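Local coordinates for acyl-CoA dehydrogenase (Bacillus subtilis, PDB 5LNX), which catalyses the FAD-dependent oxidation of saturated acyl-CoA thioesters to their 2,3-dehydroacyl counterparts, passing the electrons to an acceptor, at residues 256-261 against 334-339; 341-346 against 350-355; 77-82 against 245-250. All coordinates share one frame; numbering follows the deposited sequence.

Interaction 1. Residues 256-261 against 334-339; sequences LEHAVD and QIYGGY. With FAD (flavin-adenine dinucleotide), chain Q.
With CG1 anti to its carbonyl carbon (chi1 -71°) and CD1 carrying the chain on fully extended, Ile-335 reaches from helix 332-336 to the methyl of Ala-259, CD1 lying 3.9 Å from Ala-259 CB. Its other branch, CG2, is anti to the backbone N and comes 3.7 Å from Ala-259 O. Tyr-336, the next residue, points its ring at the same helical turn edge first: CE2 stands 3.6 Å from His-258 O, and the phenol OH gives that carbonyl a weak hydrogen bond of 3.5 Å. The same OH lies at the edge of the His-258 ring, near its plane, 3.6 Å from His-258 CB; the imidazole makes its own polar bond elsewhere, from ND1 to Ala-254 O.

The end of helix 332-336 also borders the FAD site. There the ribose hydroxyl O3B of FAD donates to Gln-334 O at 2.7 Å, and Gly-338 N reaches phosphate oxygen O1P at 2.7 Å through a weak, bent bond (130°). Gly-337 leaves helical geometry with positive phi, and a side chain on it would run into the bridging oxygen O3P. The FAD is shared between subunits: Thr-124, Ser-130 and Thr-156 of the second subunit also bind it.

Within the C-terminal helical domain, Leu-283 of helix 277-305 packs against both Ala-259 and Ile-335, while Tyr-262, further along helix 229-265, stacks on the ring of Tyr-336.

Interaction 2. Residues 341-346 against 350-355; sequences YMKDYP and LLRDAK
Glu-348 OE2 pairs with both Arg-352 and Lys-343: it forms a salt bridge with Arg-352 NE and a long, weak ion pair with Lys-343 NZ. The motif is a type I beta turn, Met-342 to Tyr-345, folded back beside helix 348-356, with Tyr-345 N bonded to Met-342 O at 3.2 Å.

The two cationic side chains cross at about a right angle, and Lys-343 NZ comes 3.7 Å from Arg-352 NE. Such a close approach of like charges is probably eased by the negative charge of Glu-348. Bends at chi3 and chi4 (chi4 56°) bring the lysine's ammonium group obliquely to NE of the arginine, which is itself kinked at chi3 (-70°).

Arg-352 is buried and held on several sides: NH2 is salt-bridged to Glu-30, NH1 bonds to Leu-200 O, and Tyr-203 makes a cation-pi contact. These bonds fix the rotation of the guanidinium. The backbone takes part in the assembly as well, since Arg-352 O accepts from Tyr-341 OH of the second subunit, and the reverse bond is also made.

Where the turn runs into the helix, Leu-350 rests against a backbone carbonyl, its CG 3.7 Å from Pro-346 O.

Interaction 3. Residues 77-82 against 245-250; sequences ISAAVG and AAQALG
This is a buried contact between a side chain and a backbone carbonyl, joining two parts of the acyl-CoA dehydrogenase fold that are far apart in the sequence: the first turn of helix 79-90, in the N-terminal helical domain, and helix 229-265 of the C-terminal helical domain. Gln-247 spans the gap. Its CG is anti to the backbone N (chi1 -171°) and the chain runs on extended, which carries the amide straight out from its own helix to the start of the other one. NE2 then donates to Ala-79 O at 3.1 Å, though the bond is weak, the N-H...O angle being only 120°.

The stronger polar tie of this amide lies on its other side, where OE1 is hydrogen-bonded to the hydroxyl of Tyr-360, a residue of the flavin pocket. The glutamine thus links a helix start to a cofactor-lining side chain, and both ends of its amide are used. A leucine in its place would probably deprive the Tyr-360 hydroxyl of its amide partner and Ala-79 O of its side-chain donor, setting the tyrosine freer to turn beside the flavin site.

The turn that receives the glutamine is fixed by an N-cap: Ser-78 OG accepts from Val-81 N at 3.1 Å in a nearly straight bond (172°). Ser-78 also rests on Ile-22 and Ala-26 of helix 9-32, whereas Leu-202 packs on both Ala-79 and Gln-247. Besides the carbonyl, NE2 of Gln-247 touches the methyl of Ala-79, its CB lying 3.6 Å away.

In the fold
From the N terminus, interaction 3 comes first, closing a loop of 162 residues that includes the middle beta domain and bringing the N-terminal helices to helix 229-265. Interaction 1 opens further along that helix and closes 72 mostly helical residues later. Interaction 2 follows at once as a short local closure between the loop after helix 332-336 and helix 348-356, with three residues between its segments. The three stand in series; none nests in or crosses another. They nevertheless meet in space: His-258 CD2 of interaction 1 lies 3.3 Å from Pro-346 CG of interaction 2, and Asp-353 OD2 of interaction 2 lies 3.5 Å from Ala-79 CB of interaction 3. Interactions 1 and 3 do not touch, but share helix 229-265.

Interaction 1. Residues 256-261 against 334-339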
loop_
_atom_site.group_PDB
_atom_site.type_symbol
_atom_site.label_atom_id
_atom_site.label_comp_id
_atom_site.label_asym_id
_atom_site.label_seq_id
_atom_site.Cartn_x
_atom_site.Cartn_y
_atom_site.Cartn_z
ATOM N N LEU D 256 -16.743 5.698 7.114
ATOM C CA LEU D 256 -17.274 4.367 6.904
ATOM C C LEU D 256 -18.815 4.353 6.889
ATOM O O LEU D 256 -19.441 3.917 5.923
ATOM C CB LEU D 256 -16.759 3.441 7.996
ATOM C CG LEU D 256 -17.395 2.052 8.027
ATOM C CD1 LEU D 256 -16.991 1.258 6.785
ATOM C CD2 LEU D 256 -16.993 1.327 9.302
ATOM N N GLU D 257 -19.394 4.857 7.966
ATOM C CA GLU D 257 -20.837 4.855 8.142
ATOM C C GLU D 257 -21.544 5.582 6.987
ATOM O O GLU D 257 -22.499 5.047 6.393
ATOM C CB GLU D 257 -21.200 5.421 9.507
ATOM C CG GLU D 257 -20.573 4.521 10.607
ATOM C CD GLU D 257 -21.411 3.340 11.079
ATOM O OE1 GLU D 257 -22.474 3.568 11.671
ATOM O OE2 GLU D 257 -20.959 2.175 10.993
ATOM N N HIS D 258 -21.028 6.749 6.622
ATOM C CA HIS D 258 -21.565 7.481 5.489
ATOM C C HIS D 258 -21.438 6.650 4.219
ATOM O O HIS D 258 -22.393 6.542 3.424
ATOM C CB HIS D 258 -20.839 8.809 5.287
ATOM C CG HIS D 258 -21.283 9.898 6.209
ATOM N ND1 HIS D 258 -20.690 10.126 7.431
ATOM C CD2 HIS D 258 -22.255 10.830 6.082
ATOM C CE1 HIS D 258 -21.280 11.153 8.016
ATOM N NE2 HIS D 258 -22.228 11.602 7.216
ATOM N N ALA D 259 -20.254 6.062 4.039
ATOM C CA ALA D 259 -19.938 5.287 2.834
ATOM C C ALA D 259 -20.837 4.045 2.651
ATOM O O ALA D 259 -21.156 3.665 1.531
ATOM C CB ALA D 259 -18.482 4.862 2.847
ATOM N N VAL D 260 -21.216 3.426 3.762
ATOM C CA VAL D 260 -22.023 2.209 3.752
ATOM C C VAL D 260 -23.447 2.545 3.301
ATOM O O VAL D 260 -23.945 2.035 2.294
ATOM C CB VAL D 260 -22.067 1.546 5.144
ATOM C CG1 VAL D 260 -23.143 0.460 5.200
ATOM C CG2 VAL D 260 -20.712 0.959 5.497
ATOM N N ASP D 261 -24.080 3.399 4.088
ATOM C CA ASP D 261 -25.376 4.006 3.819
ATOM C C ASP D 261 -25.506 4.488 2.359
ATOM O O ASP D 261 -26.469 4.159 1.645
ATOM C CB ASP D 261 -25.538 5.197 4.841
ATOM C CG ASP D 261 -26.743 6.076 4.556
ATOM O OD1 ASP D 261 -26.666 6.654 3.483
ATOM O OD2 ASP D 261 -27.713 6.271 5.362
ATOM N N GLN D 334 -14.561 8.536 -2.776
ATOM C CA GLN D 334 -14.627 7.762 -4.029
ATOM C C GLN D 334 -15.994 7.077 -4.192
ATOM O O GLN D 334 -16.518 6.938 -5.304
ATOM C CB GLN D 334 -13.531 6.671 -4.036
ATOM C CG GLN D 334 -13.321 5.987 -5.368
ATOM C CD GLN D 334 -12.716 6.909 -6.384
ATOM O OE1 GLN D 334 -12.133 7.943 -6.035
ATOM N NE2 GLN D 334 -12.787 6.525 -7.650
ATOM N N ILE D 335 -16.520 6.623 -3.072
ATOM C CA ILE D 335 -17.714 5.805 -3.042
ATOM C C ILE D 335 -18.959 6.656 -3.346
ATOM O O ILE D 335 -19.899 6.195 -4.041
ATOM C CB ILE D 335 -17.858 5.109 -1.694
ATOM C CG1 ILE D 335 -16.792 4.010 -1.587
ATOM C CG2 ILE D 335 -19.264 4.528 -1.551
ATOM C CD1 ILE D 335 -16.796 3.208 -0.302
ATOM N N TYR D 336 -18.944 7.882 -2.843
ATOM C CA TYR D 336 -19.908 8.898 -3.253
ATOM C C TYR D 336 -19.724 9.390 -4.683
ATOM O O TYR D 336 -20.620 10.014 -5.259
ATOM C CB TYR D 336 -19.842 10.098 -2.333
ATOM C CG TYR D 336 -20.663 9.981 -1.073
ATOM C CD1 TYR D 336 -21.662 10.887 -0.799
ATOM C CD2 TYR D 336 -20.372 9.033 -0.116
ATOM C CE1 TYR D 336 -22.408 10.802 0.358
ATOM C CE2 TYR D 336 -21.089 8.974 1.077
ATOM C CZ TYR D 336 -22.109 9.862 1.295
ATOM O OH TYR D 336 -22.857 9.819 2.441
ATOM N N GLY D 337 -18.553 9.150 -5.247
ATOM C CA GLY D 337 -18.259 9.527 -6.642
ATOM C C GLY D 337 -18.217 11.036 -6.768
ATOM O O GLY D 337 -17.905 11.725 -5.800
ATOM N N GLY D 338 -18.639 11.563 -7.912
ATOM C CA GLY D 338 -18.730 13.005 -8.102
ATOM C C GLY D 338 -19.283 13.750 -6.895
ATOM O O GLY D 338 -18.760 14.781 -6.497
ATOM N N TYR D 339 -20.353 13.217 -6.310
ATOM C CA TYR D 339 -21.036 13.852 -5.168
ATOM C C TYR D 339 -20.082 14.025 -3.979
ATOM O O TYR D 339 -20.182 14.979 -3.226
ATOM C CB TYR D 339 -22.259 13.021 -4.741
ATOM C CG TYR D 339 -23.274 12.896 -5.867
ATOM C CD1 TYR D 339 -24.338 13.791 -5.987
ATOM C CD2 TYR D 339 -23.130 11.916 -6.843
ATOM C CE1 TYR D 339 -25.240 13.677 -7.018
ATOM C CE2 TYR D 339 -24.026 11.799 -7.875
ATOM C CZ TYR D 339 -25.072 12.686 -7.963
ATOM O OH TYR D 339 -25.943 12.596 -9.010
HETATM P PA FAD Q . -21.510 6.733 -9.595
HETATM O O1A FAD Q . -22.687 6.842 -8.645
HETATM O O2A FAD Q . -21.605 6.174 -10.974
HETATM O O5B FAD Q . -20.458 5.703 -8.919
HETATM C C5B FAD Q . -20.090 5.850 -7.546
HETATM C C4B FAD Q . -19.115 4.756 -7.099
HETATM O O4B FAD Q . -19.660 3.492 -7.454
HETATM C C3B FAD Q . -17.761 4.870 -7.762
HETATM O O3B FAD Q . -16.712 4.687 -6.808
HETATM C C2B FAD Q . -17.740 3.770 -8.791
HETATM O O2B FAD Q . -16.426 3.215 -8.877
HETATM C C1B FAD Q . -18.710 2.773 -8.212
HETATM N N9A FAD Q . -19.377 1.910 -9.183
HETATM C C8A FAD Q . -20.612 2.059 -9.695
HETATM N N7A FAD Q . -20.922 1.026 -10.517
HETATM C C5A FAD Q . -19.859 0.187 -10.492
HETATM C C6A FAD Q . -19.503 -1.111 -11.089
HETATM N N6A FAD Q . -20.365 -1.704 -11.922
HETATM N N1A FAD Q . -18.301 -1.662 -10.765
HETATM C C2A FAD Q . -17.426 -1.051 -9.932
HETATM N N3A FAD Q . -17.703 0.113 -9.344
HETATM C C4A FAD Q . -18.858 0.766 -9.590
HETATM N N1 FAD Q . -19.445 14.541 -16.651
HETATM C C2 FAD Q . -19.546 14.928 -17.956
HETATM O O2 FAD Q . -20.195 14.215 -18.756
HETATM N N3 FAD Q . -18.937 16.055 -18.405
HETATM C C4 FAD Q . -18.206 16.856 -17.622
HETATM O O4 FAD Q . -17.683 17.891 -18.077
HETATM C C4X FAD Q . -18.055 16.501 -16.208
HETATM N N5 FAD Q . -17.313 17.261 -15.381
HETATM C C5X FAD Q . -17.178 16.939 -14.069
HETATM C C6 FAD Q . -16.460 17.780 -13.226
HETATM C C7 FAD Q . -16.303 17.462 -11.895
HETATM C C7M FAD Q . -15.493 18.360 -11.006
HETATM C C8 FAD Q . -16.958 16.268 -11.355
HETATM C C8M FAD Q . -16.809 15.896 -9.908
HETATM C C9 FAD Q . -17.690 15.440 -12.184
HETATM C C9A FAD Q . -17.845 15.716 -13.534
HETATM N N10 FAD Q . -18.609 14.874 -14.404
HETATM C C10 FAD Q . -18.736 15.268 -15.745
HETATM C "C1'" FAD Q . -19.325 13.673 -13.928
HETATM C "C2'" FAD Q . -18.484 12.426 -13.750
HETATM O "O2'" FAD Q . -18.322 11.898 -15.050
HETATM C "C3'" FAD Q . -19.170 11.420 -12.821
HETATM O "O3'" FAD Q . -18.991 11.827 -11.444
HETATM C "C4'" FAD Q . -18.718 9.958 -12.972
HETATM O "O4'" FAD Q . -18.810 9.543 -14.344
HETATM C "C5'" FAD Q . -19.515 8.991 -12.094
HETATM O "O5'" FAD Q . -20.792 9.538 -11.724
HETATM P P FAD Q . -21.375 9.501 -10.189
HETATM O O1P FAD Q . -20.660 10.639 -9.480
HETATM O O2P FAD Q . -22.885 9.373 -10.113
HETATM O O3P FAD Q . -20.729 8.139 -9.587
#

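Interaction 2. Residues 341-346 against 350-355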
loop_
_atom_site.group_PDB
_atom_site.type_symbol
_atom_site.label_atom_id
_atom_site.label_comp_id
_atom_site.label_asym_id
_atom_site.label_seq_id
_atom_site.Cartn_x
_atom_site.Cartn_y
_atom_site.Cartn_z
ATOM N N TYR D 341 -16.988 14.862 -4.082
ATOM C CA TYR D 341 -16.150 16.013 -4.340
ATOM C C TYR D 341 -16.825 17.336 -4.014
ATOM O O TYR D 341 -16.319 18.401 -4.361
ATOM C CB TYR D 341 -15.713 16.017 -5.812
ATOM C CG TYR D 341 -14.378 16.696 -6.023
ATOM C CD1 TYR D 341 -13.208 16.119 -5.549
ATOM C CD2 TYR D 341 -14.280 17.890 -6.740
ATOM C CE1 TYR D 341 -11.974 16.699 -5.802
ATOM C CE2 TYR D 341 -13.044 18.489 -6.977
ATOM C CZ TYR D 341 -11.895 17.883 -6.515
ATOM O OH TYR D 341 -10.675 18.475 -6.701
ATOM N N MET D 342 -17.977 17.269 -3.376
ATOM C CA MET D 342 -18.899 18.414 -3.272
ATOM C C MET D 342 -18.999 18.840 -1.846
ATOM O O MET D 342 -19.094 17.993 -0.942
ATOM C CB MET D 342 -20.300 18.030 -3.767
ATOM C CG MET D 342 -20.344 17.685 -5.234
ATOM S SD MET D 342 -20.174 19.149 -6.264
ATOM C CE MET D 342 -19.163 18.529 -7.609
ATOM N N LYS D 343 -19.024 20.145 -1.637
ATOM C CA LYS D 343 -18.912 20.680 -0.276
ATOM C C LYS D 343 -20.216 20.523 0.494
ATOM O O LYS D 343 -20.202 20.485 1.727
ATOM C CB LYS D 343 -18.436 22.132 -0.280
ATOM C CG LYS D 343 -16.913 22.246 -0.291
ATOM C CD LYS D 343 -16.424 23.615 0.173
ATOM C CE LYS D 343 -15.174 23.513 1.036
ATOM N NZ LYS D 343 -14.062 22.797 0.369
ATOM N N ASP D 344 -21.320 20.423 -0.259
ATOM C CA ASP D 344 -22.676 20.185 0.293
ATOM C C ASP D 344 -22.875 18.780 0.819
ATOM O O ASP D 344 -23.754 18.551 1.640
ATOM C CB ASP D 344 -23.793 20.511 -0.724
ATOM C CG ASP D 344 -23.707 19.732 -2.024
ATOM O OD1 ASP D 344 -22.829 18.856 -2.172
ATOM O OD2 ASP D 344 -24.577 20.008 -2.896
ATOM N N TYR D 345 -22.058 17.853 0.342
ATOM C CA TYR D 345 -22.007 16.473 0.867
ATOM C C TYR D 345 -20.897 16.281 1.925
ATOM O O TYR D 345 -19.856 16.953 1.850
ATOM C CB TYR D 345 -21.792 15.506 -0.295
ATOM C CG TYR D 345 -23.035 15.300 -1.108
ATOM C CD1 TYR D 345 -23.874 14.222 -0.861
ATOM C CD2 TYR D 345 -23.391 16.188 -2.112
ATOM C CE1 TYR D 345 -25.022 14.022 -1.613
ATOM C CE2 TYR D 345 -24.539 16.000 -2.862
ATOM C CZ TYR D 345 -25.350 14.915 -2.606
ATOM O OH TYR D 345 -26.473 14.690 -3.358
ATOM N N PRO D 346 -21.084 15.309 2.855
ATOM C CA PRO D 346 -20.403 15.229 4.141
ATOM C C PRO D 346 -19.033 14.515 4.205
ATOM O O PRO D 346 -18.499 14.362 5.291
ATOM C CB PRO D 346 -21.401 14.408 4.960
ATOM C CG PRO D 346 -21.909 13.414 3.985
ATOM C CD PRO D 346 -21.895 14.086 2.644
ATOM N N LEU D 350 -13.815 15.098 5.415
ATOM C CA LEU D 350 -13.160 14.023 6.170
ATOM C C LEU D 350 -11.755 13.840 5.649
ATOM O O LEU D 350 -10.864 13.508 6.418
ATOM C CB LEU D 350 -13.930 12.721 6.029
ATOM C CG LEU D 350 -15.362 12.766 6.579
ATOM C CD1 LEU D 350 -16.026 11.415 6.433
ATOM C CD2 LEU D 350 -15.417 13.215 8.026
ATOM N N LEU D 351 -11.565 14.062 4.342
ATOM C CA LEU D 351 -10.246 13.955 3.749
ATOM C C LEU D 351 -9.383 15.136 4.216
ATOM O O LEU D 351 -8.296 14.969 4.776
ATOM C CB LEU D 351 -10.328 13.945 2.220
ATOM C CG LEU D 351 -8.967 13.908 1.516
ATOM C CD1 LEU D 351 -8.220 12.634 1.870
ATOM C CD2 LEU D 351 -9.086 14.028 0.020
ATOM N N ARG D 352 -9.875 16.327 3.915
ATOM C CA ARG D 352 -9.246 17.565 4.291
ATOM C C ARG D 352 -8.848 17.551 5.775
ATOM O O ARG D 352 -7.704 17.886 6.122
ATOM C CB ARG D 352 -10.205 18.718 4.037
ATOM C CG ARG D 352 -10.396 19.092 2.567
ATOM C CD ARG D 352 -10.911 20.513 2.395
ATOM N NE ARG D 352 -12.286 20.678 2.824
ATOM C CZ ARG D 352 -12.692 21.010 4.048
ATOM N NH1 ARG D 352 -11.820 21.267 5.014
ATOM N NH2 ARG D 352 -13.998 21.061 4.332
ATOM N N ASP D 353 -9.811 17.190 6.627
ATOM C CA ASP D 353 -9.565 17.045 8.051
ATOM C C ASP D 353 -8.565 15.911 8.345
ATOM O O ASP D 353 -7.580 16.113 9.078
ATOM C CB ASP D 353 -10.869 16.849 8.833
ATOM C CG ASP D 353 -11.717 18.131 8.916
ATOM O OD1 ASP D 353 -11.576 19.027 8.045
ATOM O OD2 ASP D 353 -12.526 18.260 9.877
ATOM N N ALA D 354 -8.788 14.745 7.761
ATOM C CA ALA D 354 -7.906 13.570 7.999
ATOM C C ALA D 354 -6.392 13.876 7.978
ATOM O O ALA D 354 -5.656 13.517 8.903
ATOM C CB ALA D 354 -8.192 12.459 6.994
ATOM N N LYS D 355 -5.956 14.519 6.904
ATOM C CA LYS D 355 -4.538 14.736 6.616
ATOM C C LYS D 355 -3.749 15.411 7.762
ATOM O O LYS D 355 -2.574 15.127 7.986
ATOM C CB LYS D 355 -4.412 15.585 5.342
ATOM C CG LYS D 355 -2.991 15.969 4.974
ATOM C CD LYS D 355 -2.173 14.746 4.616
ATOM C CE LYS D 355 -0.778 14.793 5.217
ATOM N NZ LYS D 355 -0.007 13.570 4.871
#

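Interaction 3. Residues 77-82 against 245-250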
loop_
_atom_site.group_PDB
_atom_site.type_symbol
_atom_site.label_atom_id
_atom_site.label_comp_id
_atom_site.label_asym_id
_atom_site.label_seq_id
_atom_site.Cartn_x
_atom_site.Cartn_y
_atom_site.Cartn_z
ATOM N N ILE D 77 -18.669 13.275 14.568
ATOM C CA ILE D 77 -19.401 14.448 14.062
ATOM C C ILE D 77 -18.513 15.613 13.609
ATOM O O ILE D 77 -18.778 16.221 12.590
ATOM C CB ILE D 77 -20.373 14.946 15.168
ATOM C CG1 ILE D 77 -21.366 13.812 15.553
ATOM N N SER D 78 -17.481 15.947 14.389
ATOM C CA SER D 78 -16.597 17.086 14.070
ATOM C C SER D 78 -15.185 16.900 14.604
ATOM O O SER D 78 -14.954 16.884 15.809
ATOM C CB SER D 78 -17.133 18.383 14.639
ATOM O OG SER D 78 -16.245 19.470 14.413
ATOM N N ALA D 79 -14.250 16.746 13.689
ATOM C CA ALA D 79 -12.840 16.614 14.012
ATOM C C ALA D 79 -12.320 17.941 14.628
ATOM O O ALA D 79 -11.577 17.932 15.601
ATOM C CB ALA D 79 -12.079 16.241 12.743
ATOM N N ALA D 80 -12.736 19.065 14.048
ATOM C CA ALA D 80 -12.395 20.399 14.548
ATOM C C ALA D 80 -12.709 20.509 16.023
ATOM O O ALA D 80 -11.826 20.797 16.841
ATOM C CB ALA D 80 -13.147 21.476 13.776
ATOM N N VAL D 81 -13.975 20.323 16.371
ATOM C CA VAL D 81 -14.381 20.460 17.781
ATOM C C VAL D 81 -13.651 19.406 18.663
ATOM O O VAL D 81 -13.365 19.661 19.840
ATOM C CB VAL D 81 -15.931 20.605 18.012
ATOM N N GLY D 82 -13.282 18.277 18.057
ATOM C CA GLY D 82 -12.561 17.213 18.740
ATOM C C GLY D 82 -11.167 17.642 19.183
ATOM O O GLY D 82 -10.741 17.394 20.302
ATOM N N ALA D 245 -5.327 10.304 17.995
ATOM C CA ALA D 245 -5.610 9.004 17.419
ATOM C C ALA D 245 -7.124 8.741 17.425
ATOM O O ALA D 245 -7.702 8.266 16.438
ATOM C CB ALA D 245 -4.898 7.917 18.207
ATOM N N ALA D 246 -7.721 9.016 18.583
ATOM C CA ALA D 246 -9.170 9.021 18.776
ATOM C C ALA D 246 -9.888 9.956 17.807
ATOM O O ALA D 246 -10.980 9.655 17.319
ATOM C CB ALA D 246 -9.491 9.417 20.212
ATOM N N GLN D 247 -9.282 11.099 17.535
ATOM C CA GLN D 247 -9.795 12.019 16.507
ATOM C C GLN D 247 -9.796 11.333 15.152
ATOM O O GLN D 247 -10.813 11.318 14.450
ATOM C CB GLN D 247 -8.948 13.292 16.428
ATOM C CG GLN D 247 -9.531 14.379 15.539
ATOM C CD GLN D 247 -8.537 15.492 15.209
ATOM O OE1 GLN D 247 -7.350 15.415 15.538
ATOM N NE2 GLN D 247 -9.032 16.543 14.558
ATOM N N ALA D 248 -8.655 10.736 14.818
ATOM C CA ALA D 248 -8.484 10.005 13.542
ATOM C C ALA D 248 -9.466 8.832 13.401
ATOM O O ALA D 248 -9.872 8.472 12.299
ATOM C CB ALA D 248 -7.067 9.480 13.429
ATOM N N LEU D 249 -9.782 8.228 14.543
ATOM C CA LEU D 249 -10.685 7.101 14.641
ATOM C C LEU D 249 -12.105 7.554 14.275
ATOM O O LEU D 249 -12.718 7.052 13.324
ATOM C CB LEU D 249 -10.649 6.538 16.069
ATOM C CG LEU D 249 -11.532 5.318 16.375
ATOM C CD1 LEU D 249 -11.232 4.150 15.438
ATOM C CD2 LEU D 249 -11.360 4.891 17.825
ATOM N N GLY D 250 -12.585 8.556 15.009
ATOM C CA GLY D 250 -13.881 9.197 14.745
ATOM C C GLY D 250 -14.008 9.614 13.291
ATOM O O GLY D 250 -14.997 9.316 12.625
#